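Local coordinates for dally-like protein (Drosophila melanogaster, PDB 3ODN) that probably serves as a cell-surface heparan sulfate proteoglycan of the glypican family, with a core domain linked to hedgehog signaling, at residues Thr146-Met151 and Glu171-Leu176. The protein carries 2 engineered substitutions. Residues are numbered along the deposited sequence; the frame is centred on the assembly and turned at random.
Sequences TLYQKM and EHMKEL
Y148 lays one side of its ring along the side chain of M173, and this pair accounts for most of the contact between 146-151 and 171-176. The closest approach is from Y148 CD2 to M173 CG, 3.4 Å, while Y148 CE2 rests 3.5 Å from M173 CB. The two side chains run past each other in opposite directions, which carries the methionine sulfur back along the tyrosine: M173 SD lies 5.0 Å from the centroid of the Y148 ring and 49° off its normal, an oblique Met-aromatic contact. Both CB atoms point across, with the CA atoms of Y148 and M173 7.9 Å apart; CG of Y148 anti to the backbone N (chi1 164°) carries the ring out toward M173, whose bent end turns away. A long flat ring can span this separation of the backbones, and an unbranched, polarisable methionine can follow its side.

Farther out, Y148 OH stands 3.6 Å from L176 CD1, the leucine crossing the tyrosine at about a right angle. Its branched apolar end can touch the phenol while the side chain also packs on R314 and V315. Helix 163-176 is kinked where K174 N and E175 N make no bond to the preceding turn; H172 O accepts from both E175 N and L176 N. V169 of this helix, P178 and F179 of the loop after it, and V315 of helix 308-318 also touch Y148, making the ring a buried wedge.

No hydrogen bond joins the two segments. Between them, in this largely helical glypican core, cohesion rests on dispersion and apolar burial, which are non-directional.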
ATOM      1  N   THR A 146       7.311 -20.131  25.451  1.00 58.58           N
ATOM      2  CA  THR A 146       6.198 -20.755  26.168  1.00 57.81           C
ATOM      3  C   THR A 146       6.032 -22.198  25.660  1.00 61.14           C
ATOM      4  O   THR A 146       5.830 -23.105  26.464  1.00 61.76           O
ATOM      5  CB  THR A 146       4.903 -19.916  25.955  1.00 64.18           C
ATOM      6  OG1 THR A 146       5.124 -18.560  26.386  1.00 64.31           O
ATOM      7  CG2 THR A 146       3.671 -20.510  26.667  1.00 59.20           C
ATOM      8  N   LEU A 147       6.117 -22.393  24.333  1.00 54.91           N
ATOM      9  CA  LEU A 147       5.984 -23.689  23.686  1.00 54.90           C
ATOM     10  C   LEU A 147       7.074 -24.649  24.155  1.00 61.11           C
ATOM     11  O   LEU A 147       6.767 -25.786  24.496  1.00 62.83           O
ATOM     12  CB  LEU A 147       5.988 -23.498  22.153  1.00 54.22           C
ATOM     13  CG  LEU A 147       5.802 -24.717  21.255  1.00 59.38           C
ATOM     14  CD1 LEU A 147       4.443 -25.361  21.447  1.00 59.22           C
ATOM     15  CD2 LEU A 147       5.991 -24.338  19.819  1.00 60.62           C
ATOM     16  N   TYR A 148       8.323 -24.171  24.255  1.00 58.45           N
ATOM     17  CA  TYR A 148       9.477 -24.939  24.741  1.00 60.15           C
ATOM     18  C   TYR A 148       9.351 -25.364  26.217  1.00 65.58           C
ATOM     19  O   TYR A 148       9.711 -26.495  26.558  1.00 66.29           O
ATOM     20  CB  TYR A 148      10.760 -24.113  24.509  1.00 61.80           C
ATOM     21  CG  TYR A 148      11.990 -24.552  25.272  1.00 63.92           C
ATOM     22  CD1 TYR A 148      12.543 -25.816  25.083  1.00 67.57           C
ATOM     23  CD2 TYR A 148      12.651 -23.675  26.126  1.00 64.99           C
ATOM     24  CE1 TYR A 148      13.697 -26.210  25.756  1.00 71.19           C
ATOM     25  CE2 TYR A 148      13.824 -24.048  26.783  1.00 68.58           C
ATOM     26  CZ  TYR A 148      14.337 -25.321  26.604  1.00 78.48           C
ATOM     27  OH  TYR A 148      15.486 -25.696  27.264  1.00 86.40           O
ATOM     28  N   GLN A 149       8.897 -24.441  27.090  1.00 62.77           N
ATOM     29  CA  GLN A 149       8.761 -24.697  28.525  1.00 64.65           C
ATOM     30  C   GLN A 149       7.706 -25.747  28.789  1.00 69.21           C
ATOM     31  O   GLN A 149       7.979 -26.698  29.535  1.00 71.20           O
ATOM     32  CB  GLN A 149       8.496 -23.407  29.311  1.00 65.88           C
ATOM     33  CG  GLN A 149       9.778 -22.736  29.811  1.00 74.35           C
ATOM     34  CD  GLN A 149       9.455 -21.502  30.599  1.00 86.48           C
ATOM     35  OE1 GLN A 149       9.034 -21.562  31.757  1.00 84.57           O
ATOM     36  NE2 GLN A 149       9.614 -20.352  29.980  1.00 74.66           N
ATOM     37  N   LYS A 150       6.543 -25.624  28.096  1.00 62.25           N
ATOM     38  CA  LYS A 150       5.426 -26.567  28.154  1.00 60.40           C
ATOM     39  C   LYS A 150       5.885 -27.941  27.687  1.00 64.10           C
ATOM     40  O   LYS A 150       5.602 -28.935  28.346  1.00 65.11           O
ATOM     41  CB  LYS A 150       4.265 -26.104  27.250  1.00 59.95           C
ATOM     42  CG  LYS A 150       3.552 -24.837  27.694  1.00 73.54           C
ATOM     43  CD  LYS A 150       2.727 -24.984  28.960  1.00 80.66           C
ATOM     44  CE  LYS A 150       1.798 -23.809  29.113  1.00 87.70           C
ATOM     45  NZ  LYS A 150       0.761 -23.789  28.047  1.00 92.69           N
ATOM     46  N   MET A 151       6.590 -27.986  26.550  1.00 59.44           N
ATOM     47  CA  MET A 151       7.076 -29.221  25.942  1.00 60.24           C
ATOM     48  C   MET A 151       8.191 -29.896  26.722  1.00 65.43           C
ATOM     49  O   MET A 151       8.248 -31.125  26.717  1.00 66.70           O
ATOM     50  CB  MET A 151       7.486 -28.995  24.488  1.00 62.27           C
ATOM     51  CG  MET A 151       6.315 -28.903  23.550  1.00 63.91           C
ATOM     52  SD  MET A 151       6.852 -28.679  21.855  1.00 68.03           S
ATOM     53  CE  MET A 151       7.487 -30.344  21.509  1.00 68.71           C
ATOM     54  N   GLU A 171      16.130 -19.208  30.109  1.00 91.31           N
ATOM     55  CA  GLU A 171      17.359 -18.419  29.986  1.00 94.39           C
ATOM     56  C   GLU A 171      18.326 -19.062  28.976  1.00 99.98           C
ATOM     57  O   GLU A 171      18.964 -18.346  28.203  1.00100.98           O
ATOM     58  CB  GLU A 171      18.058 -18.286  31.355  1.00 99.10           C
ATOM     59  CG  GLU A 171      17.510 -17.183  32.248  1.00111.03           C
ATOM     60  CD  GLU A 171      18.566 -16.389  32.993  1.00137.58           C
ATOM     61  OE1 GLU A 171      19.195 -16.947  33.922  1.00134.73           O
ATOM     62  OE2 GLU A 171      18.754 -15.197  32.653  1.00132.49           O
ATOM     63  N   HIS A 172      18.415 -20.412  28.986  1.00 96.75           N
ATOM     64  CA  HIS A 172      19.270 -21.223  28.114  1.00 98.76           C
ATOM     65  C   HIS A 172      18.649 -21.525  26.732  1.00100.81           C
ATOM     66  O   HIS A 172      19.372 -22.000  25.856  1.00103.39           O
ATOM     67  CB  HIS A 172      19.613 -22.568  28.789  1.00101.55           C
ATOM     68  CG  HIS A 172      20.375 -22.504  30.081  1.00108.02           C
ATOM     69  ND1 HIS A 172      21.222 -21.448  30.384  1.00112.37           N
ATOM     70  CD2 HIS A 172      20.468 -23.432  31.063  1.00110.87           C
ATOM     71  CE1 HIS A 172      21.756 -21.744  31.559  1.00114.39           C
ATOM     72  NE2 HIS A 172      21.330 -22.927  32.007  1.00113.83           N
ATOM     73  N   MET A 173      17.328 -21.285  26.536  1.00 92.72           N
ATOM     74  CA  MET A 173      16.624 -21.605  25.284  1.00 89.46           C
ATOM     75  C   MET A 173      17.322 -21.206  23.981  1.00 95.89           C
ATOM     76  O   MET A 173      17.487 -22.053  23.096  1.00 96.00           O
ATOM     77  CB  MET A 173      15.167 -21.133  25.279  1.00 87.23           C
ATOM     78  CG  MET A 173      14.427 -21.603  24.023  1.00 88.34           C
ATOM     79  SD  MET A 173      13.023 -20.651  23.429  1.00 87.55           S
ATOM     80  CE  MET A 173      13.665 -18.964  23.568  1.00 84.67           C
ATOM     81  N   LYS A 174      17.702 -19.928  23.849  1.00 94.12           N
ATOM     82  CA  LYS A 174      18.353 -19.453  22.624  1.00 95.13           C
ATOM     83  C   LYS A 174      19.774 -20.010  22.409  1.00102.87           C
ATOM     84  O   LYS A 174      20.241 -20.063  21.269  1.00104.40           O
ATOM     85  CB  LYS A 174      18.231 -17.927  22.448  1.00 96.57           C
ATOM     86  CG  LYS A 174      16.810 -17.483  22.063  1.00100.50           C
ATOM     87  CD  LYS A 174      16.771 -16.221  21.184  1.00105.07           C
ATOM     88  CE  LYS A 174      15.400 -16.012  20.574  1.00109.21           C
ATOM     89  NZ  LYS A 174      15.291 -14.720  19.840  1.00114.97           N
ATOM     90  N   GLU A 175      20.415 -20.499  23.489  1.00101.37           N
ATOM     91  CA  GLU A 175      21.741 -21.122  23.455  1.00105.41           C
ATOM     92  C   GLU A 175      21.624 -22.595  22.996  1.00109.01           C
ATOM     93  O   GLU A 175      22.476 -23.073  22.242  1.00112.20           O
ATOM     94  CB  GLU A 175      22.409 -21.026  24.846  1.00109.28           C
ATOM     95  CG  GLU A 175      23.846 -21.523  24.909  1.00123.66           C
ATOM     96  CD  GLU A 175      24.538 -21.379  26.252  1.00147.67           C
ATOM     97  OE1 GLU A 175      24.068 -21.996  27.236  1.00137.80           O
ATOM     98  OE2 GLU A 175      25.582 -20.689  26.309  1.00144.46           O
ATOM     99  N   LEU A 176      20.558 -23.293  23.442  1.00101.49           N
ATOM    100  CA  LEU A 176      20.295 -24.710  23.163  1.00101.42           C
ATOM    101  C   LEU A 176      19.637 -25.016  21.813  1.00101.83           C
ATOM    102  O   LEU A 176      19.817 -26.128  21.305  1.00102.48           O
ATOM    103  CB  LEU A 176      19.491 -25.365  24.312  1.00 99.89           C
ATOM    104  CG  LEU A 176      20.078 -25.266  25.737  1.00107.52           C
ATOM    105  CD1 LEU A 176      19.077 -25.740  26.774  1.00105.76           C
ATOM    106  CD2 LEU A 176      21.387 -26.042  25.879  1.00115.08           C
TER